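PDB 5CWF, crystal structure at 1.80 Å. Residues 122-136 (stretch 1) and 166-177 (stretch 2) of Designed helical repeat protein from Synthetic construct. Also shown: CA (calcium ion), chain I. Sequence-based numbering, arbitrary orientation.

Stretch 1, residues 122-136: ARAAAEIVEALRENN
Stretch 2, residues 166-177: IARQAAEEVEAD

Two helices of one chain, 122-134 and 166-176, pack nearly parallel: their N-to-C directions differ by 12° and their axes approach to 8.3 Å. Both begin earlier in the chain and keep phi/psi near -65/-40, with i to i+4 hydrogen bonds such as Ile 128 N to Ala 124 O (3.1 Å) and Ala 170 N to Ile 166 O (2.9 Å). The CA-CA register pairs Ala 124 with Ala 167 (4.2 Å), Ile 128 with Ala 170 (5.6 Å) and Ala 131 with Val 174 (5.7 Å), so the backbones are tightest at the alanine pair, where each side chain is a single methyl. There Ala 124 points sideways and Ala 167 toward its partner helix, CB to CB 4.1 Å. One turn on, Glu 127 (chi1 m, chi2 m) points toward stretch 2 and lays its aliphatic part over small residues: its CG is 3.9 Å from Ala 167 CB and its CB 4.0 Å from Ala 170 CB. Ile 128 (m, t) leaves sideways but its end comes nearer, placing CG1 3.8 Å from Ala 170 CB and CD1 4.3 Å from CG2 of Ile 166 (m, t). Ala 131 points toward stretch 2, and its CB meets CG2 of Val 174 (chi1 t) at a close 3.2 Å. Val 174 is also approached by the extended Glu 134 (t, t), whose OE1 lies 3.0 Å from Val 174 CG1, a short contact between carboxylate and methyl. Asn 135 leaves helical geometry (phi/psi -155/105), although its N still bonds Ala 131 O at 3.1 Å. With chi1 t and chi2 15°, it donates from ND2 to Asp 177 OD2 (2.6 Å, N-H...O 164°), the only hydrogen bond across the contact; Asp 177 (chi1 t, chi2 43°) is poorly ordered.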

# COMPACT_ATOMS: atom_id res chain seq x y z
N ALA A 122 -5.83 4.29 -2.46
CA ALA A 122 -5.61 3.45 -1.29
C ALA A 122 -6.77 2.48 -1.12
O ALA A 122 -6.58 1.32 -0.78
CB ALA A 122 -5.43 4.29 -0.05
N ARG A 123 -7.99 2.95 -1.34
CA ARG A 123 -9.16 2.09 -1.15
C ARG A 123 -9.26 0.98 -2.20
O ARG A 123 -9.69 -0.14 -1.91
CB ARG A 123 -10.42 2.94 -1.16
CG ARG A 123 -10.59 3.63 0.15
CD ARG A 123 -11.69 4.66 0.14
NE ARG A 123 -11.93 5.14 1.50
CZ ARG A 123 -12.99 5.84 1.87
NH1 ARG A 123 -13.93 6.13 0.98
NH2 ARG A 123 -13.12 6.23 3.13
N ALA A 124 -8.89 1.30 -3.43
CA ALA A 124 -8.88 0.32 -4.50
C ALA A 124 -7.84 -0.78 -4.20
O ALA A 124 -8.12 -1.97 -4.33
CB ALA A 124 -8.60 1.00 -5.83
N ALA A 125 -6.65 -0.35 -3.78
CA ALA A 125 -5.60 -1.27 -3.35
C ALA A 125 -6.11 -2.16 -2.23
O ALA A 125 -5.92 -3.37 -2.23
CB ALA A 125 -4.36 -0.50 -2.91
N ALA A 126 -6.77 -1.54 -1.26
CA ALA A 126 -7.29 -2.33 -0.14
C ALA A 126 -8.32 -3.36 -0.57
O ALA A 126 -8.37 -4.46 -0.01
CB ALA A 126 -7.89 -1.42 0.91
N GLU A 127 -9.14 -3.04 -1.57
CA GLU A 127 -10.16 -3.98 -2.00
C GLU A 127 -9.53 -5.18 -2.69
O GLU A 127 -9.96 -6.31 -2.52
CB GLU A 127 -11.16 -3.36 -2.96
CG GLU A 127 -12.10 -2.36 -2.34
CD GLU A 127 -13.08 -2.97 -1.35
OE1 GLU A 127 -13.33 -4.20 -1.35
OE2 GLU A 127 -13.65 -2.17 -0.59
N ILE A 128 -8.50 -4.90 -3.48
CA ILE A 128 -7.77 -5.94 -4.20
C ILE A 128 -7.04 -6.84 -3.21
O ILE A 128 -7.06 -8.08 -3.33
CB ILE A 128 -6.78 -5.27 -5.19
CG1 ILE A 128 -7.58 -4.66 -6.35
CG2 ILE A 128 -5.76 -6.29 -5.69
CD1 ILE A 128 -6.81 -3.65 -7.23
N VAL A 129 -6.40 -6.23 -2.21
CA VAL A 129 -5.73 -7.04 -1.16
C VAL A 129 -6.73 -7.95 -0.46
O VAL A 129 -6.50 -9.17 -0.32
CB VAL A 129 -5.00 -6.11 -0.15
CG1 VAL A 129 -4.50 -6.87 1.07
CG2 VAL A 129 -3.83 -5.41 -0.86
N GLU A 130 -7.86 -7.38 -0.06
CA GLU A 130 -8.89 -8.15 0.66
C GLU A 130 -9.33 -9.35 -0.16
O GLU A 130 -9.49 -10.46 0.36
CB GLU A 130 -10.08 -7.24 0.99
CG GLU A 130 -11.17 -7.87 1.82
CD GLU A 130 -12.39 -6.97 1.97
OE1 GLU A 130 -12.24 -5.73 1.93
OE2 GLU A 130 -13.50 -7.52 2.10
N ALA A 131 -9.49 -9.15 -1.46
CA ALA A 131 -9.91 -10.24 -2.35
C ALA A 131 -8.89 -11.38 -2.38
O ALA A 131 -9.24 -12.56 -2.41
CB ALA A 131 -10.12 -9.69 -3.75
N LEU A 132 -7.63 -11.01 -2.41
CA LEU A 132 -6.57 -12.00 -2.49
C LEU A 132 -6.44 -12.74 -1.16
O LEU A 132 -6.07 -13.91 -1.13
CB LEU A 132 -5.27 -11.31 -2.88
CG LEU A 132 -5.25 -11.02 -4.39
CD1 LEU A 132 -4.07 -10.11 -4.72
CD2 LEU A 132 -5.21 -12.29 -5.23
N ARG A 133 -6.72 -12.08 -0.04
CA ARG A 133 -6.61 -12.80 1.23
C ARG A 133 -7.74 -13.80 1.40
O ARG A 133 -7.59 -14.80 2.12
CB ARG A 133 -6.56 -11.80 2.37
CG ARG A 133 -5.25 -11.05 2.32
CD ARG A 133 -5.10 -10.08 3.42
NE ARG A 133 -4.67 -10.71 4.67
CZ ARG A 133 -4.37 -10.02 5.76
NH1 ARG A 133 -4.43 -8.69 5.72
NH2 ARG A 133 -3.99 -10.63 6.86
N GLU A 134 -8.86 -13.56 0.72
CA GLU A 134 -9.96 -14.52 0.72
C GLU A 134 -9.62 -15.70 -0.19
O GLU A 134 -9.92 -16.86 0.12
CB GLU A 134 -11.24 -13.85 0.25
CG GLU A 134 -12.45 -14.76 0.30
CD GLU A 134 -13.75 -14.03 -0.00
OE1 GLU A 134 -13.76 -12.78 0.06
OE2 GLU A 134 -14.76 -14.71 -0.29
N ASN A 135 -8.94 -15.40 -1.30
CA ASN A 135 -8.53 -16.43 -2.26
C ASN A 135 -7.32 -15.99 -3.07
O ASN A 135 -7.45 -15.14 -3.96
CB ASN A 135 -9.68 -16.78 -3.21
CG ASN A 135 -9.26 -17.76 -4.29
OD1 ASN A 135 -8.22 -18.40 -4.20
ND2 ASN A 135 -10.06 -17.86 -5.35
N ASN A 136 -6.14 -16.53 -2.76
CA ASN A 136 -4.91 -16.09 -3.43
C ASN A 136 -4.38 -17.20 -4.34
O ASN A 136 -3.17 -17.42 -4.45
CB ASN A 136 -3.87 -15.63 -2.40
CG ASN A 136 -3.60 -16.65 -1.33
OD1 ASN A 136 -3.44 -17.83 -1.63
ND2 ASN A 136 -3.65 -16.22 -0.08
N ILE A 166 -12.58 0.73 -10.10
CA ILE A 166 -11.76 -0.47 -9.94
C ILE A 166 -12.04 -1.10 -8.57
O ILE A 166 -12.11 -2.30 -8.45
CB ILE A 166 -10.26 -0.17 -10.08
CG1 ILE A 166 -9.92 0.28 -11.50
CG2 ILE A 166 -9.42 -1.40 -9.74
CD1 ILE A 166 -8.62 1.05 -11.60
N ALA A 167 -12.24 -0.28 -7.54
CA ALA A 167 -12.54 -0.80 -6.21
C ALA A 167 -13.84 -1.60 -6.20
O ALA A 167 -13.91 -2.66 -5.57
CB ALA A 167 -12.62 0.33 -5.18
N ARG A 168 -14.85 -1.08 -6.89
CA ARG A 168 -16.13 -1.80 -7.01
C ARG A 168 -15.99 -3.11 -7.78
O ARG A 168 -16.57 -4.12 -7.40
CB ARG A 168 -17.21 -0.94 -7.68
CG ARG A 168 -17.73 0.24 -6.85
CD ARG A 168 -18.81 1.03 -7.60
NE ARG A 168 -18.31 1.72 -8.79
CZ ARG A 168 -18.11 3.03 -8.89
NH1 ARG A 168 -18.38 3.85 -7.88
NH2 ARG A 168 -17.66 3.54 -10.03
N GLN A 169 -15.23 -3.09 -8.88
CA GLN A 169 -15.01 -4.31 -9.65
C GLN A 169 -14.24 -5.35 -8.85
O GLN A 169 -14.53 -6.54 -8.94
CB GLN A 169 -14.25 -4.01 -10.95
CG GLN A 169 -15.04 -3.25 -11.99
CD GLN A 169 -14.16 -2.79 -13.14
OE1 GLN A 169 -13.10 -3.36 -13.39
NE2 GLN A 169 -14.60 -1.74 -13.84
N ALA A 170 -13.27 -4.92 -8.05
CA ALA A 170 -12.54 -5.87 -7.22
C ALA A 170 -13.48 -6.52 -6.19
O ALA A 170 -13.42 -7.73 -5.99
CB ALA A 170 -11.36 -5.22 -6.54
N ALA A 171 -14.34 -5.72 -5.56
CA ALA A 171 -15.28 -6.24 -4.58
C ALA A 171 -16.28 -7.21 -5.22
O ALA A 171 -16.69 -8.20 -4.60
CB ALA A 171 -16.02 -5.10 -3.89
N GLU A 172 -16.69 -6.92 -6.45
CA GLU A 172 -17.62 -7.78 -7.17
C GLU A 172 -16.98 -9.04 -7.77
O GLU A 172 -17.67 -10.04 -7.97
CB GLU A 172 -18.30 -6.98 -8.28
CG GLU A 172 -19.26 -5.91 -7.76
CD GLU A 172 -20.44 -6.49 -6.99
OE1 GLU A 172 -21.02 -5.76 -6.16
OE2 GLU A 172 -20.78 -7.67 -7.21
N GLU A 173 -15.69 -8.99 -8.10
CA GLU A 173 -15.00 -10.20 -8.55
C GLU A 173 -14.94 -11.20 -7.40
O GLU A 173 -15.03 -12.41 -7.61
CB GLU A 173 -13.60 -9.88 -9.08
CG GLU A 173 -12.98 -11.06 -9.83
CD GLU A 173 -13.75 -11.42 -11.09
OE1 GLU A 173 -14.33 -10.51 -11.72
OE2 GLU A 173 -13.80 -12.62 -11.44
N VAL A 174 -14.77 -10.69 -6.18
CA VAL A 174 -14.80 -11.52 -4.98
C VAL A 174 -16.13 -12.23 -4.90
O VAL A 174 -16.20 -13.43 -4.64
CB VAL A 174 -14.61 -10.68 -3.68
CG1 VAL A 174 -14.86 -11.53 -2.43
CG2 VAL A 174 -13.25 -10.04 -3.62
N GLU A 175 -17.19 -11.46 -5.12
CA GLU A 175 -18.54 -11.99 -5.10
C GLU A 175 -18.69 -13.09 -6.13
O GLU A 175 -19.24 -14.16 -5.84
CB GLU A 175 -19.55 -10.86 -5.35
CG GLU A 175 -21.00 -11.32 -5.42
CD GLU A 175 -21.97 -10.16 -5.54
OE1 GLU A 175 -21.81 -9.18 -4.78
OE2 GLU A 175 -22.88 -10.22 -6.39
N ALA A 176 -18.18 -12.85 -7.34
CA ALA A 176 -18.25 -13.84 -8.41
C ALA A 176 -17.49 -15.11 -8.04
O ALA A 176 -17.96 -16.22 -8.32
CB ALA A 176 -17.69 -13.26 -9.70
N ASP A 177 -16.33 -14.95 -7.42
CA ASP A 177 -15.51 -16.10 -7.03
C ASP A 177 -16.22 -16.92 -5.96
O ASP A 177 -16.00 -18.13 -5.84
CB ASP A 177 -14.15 -15.64 -6.53
CG ASP A 177 -13.19 -16.79 -6.30
OD1 ASP A 177 -13.15 -17.71 -7.15
OD2 ASP A 177 -12.48 -16.79 -5.27
CA CA I . -23.10 -7.11 -5.52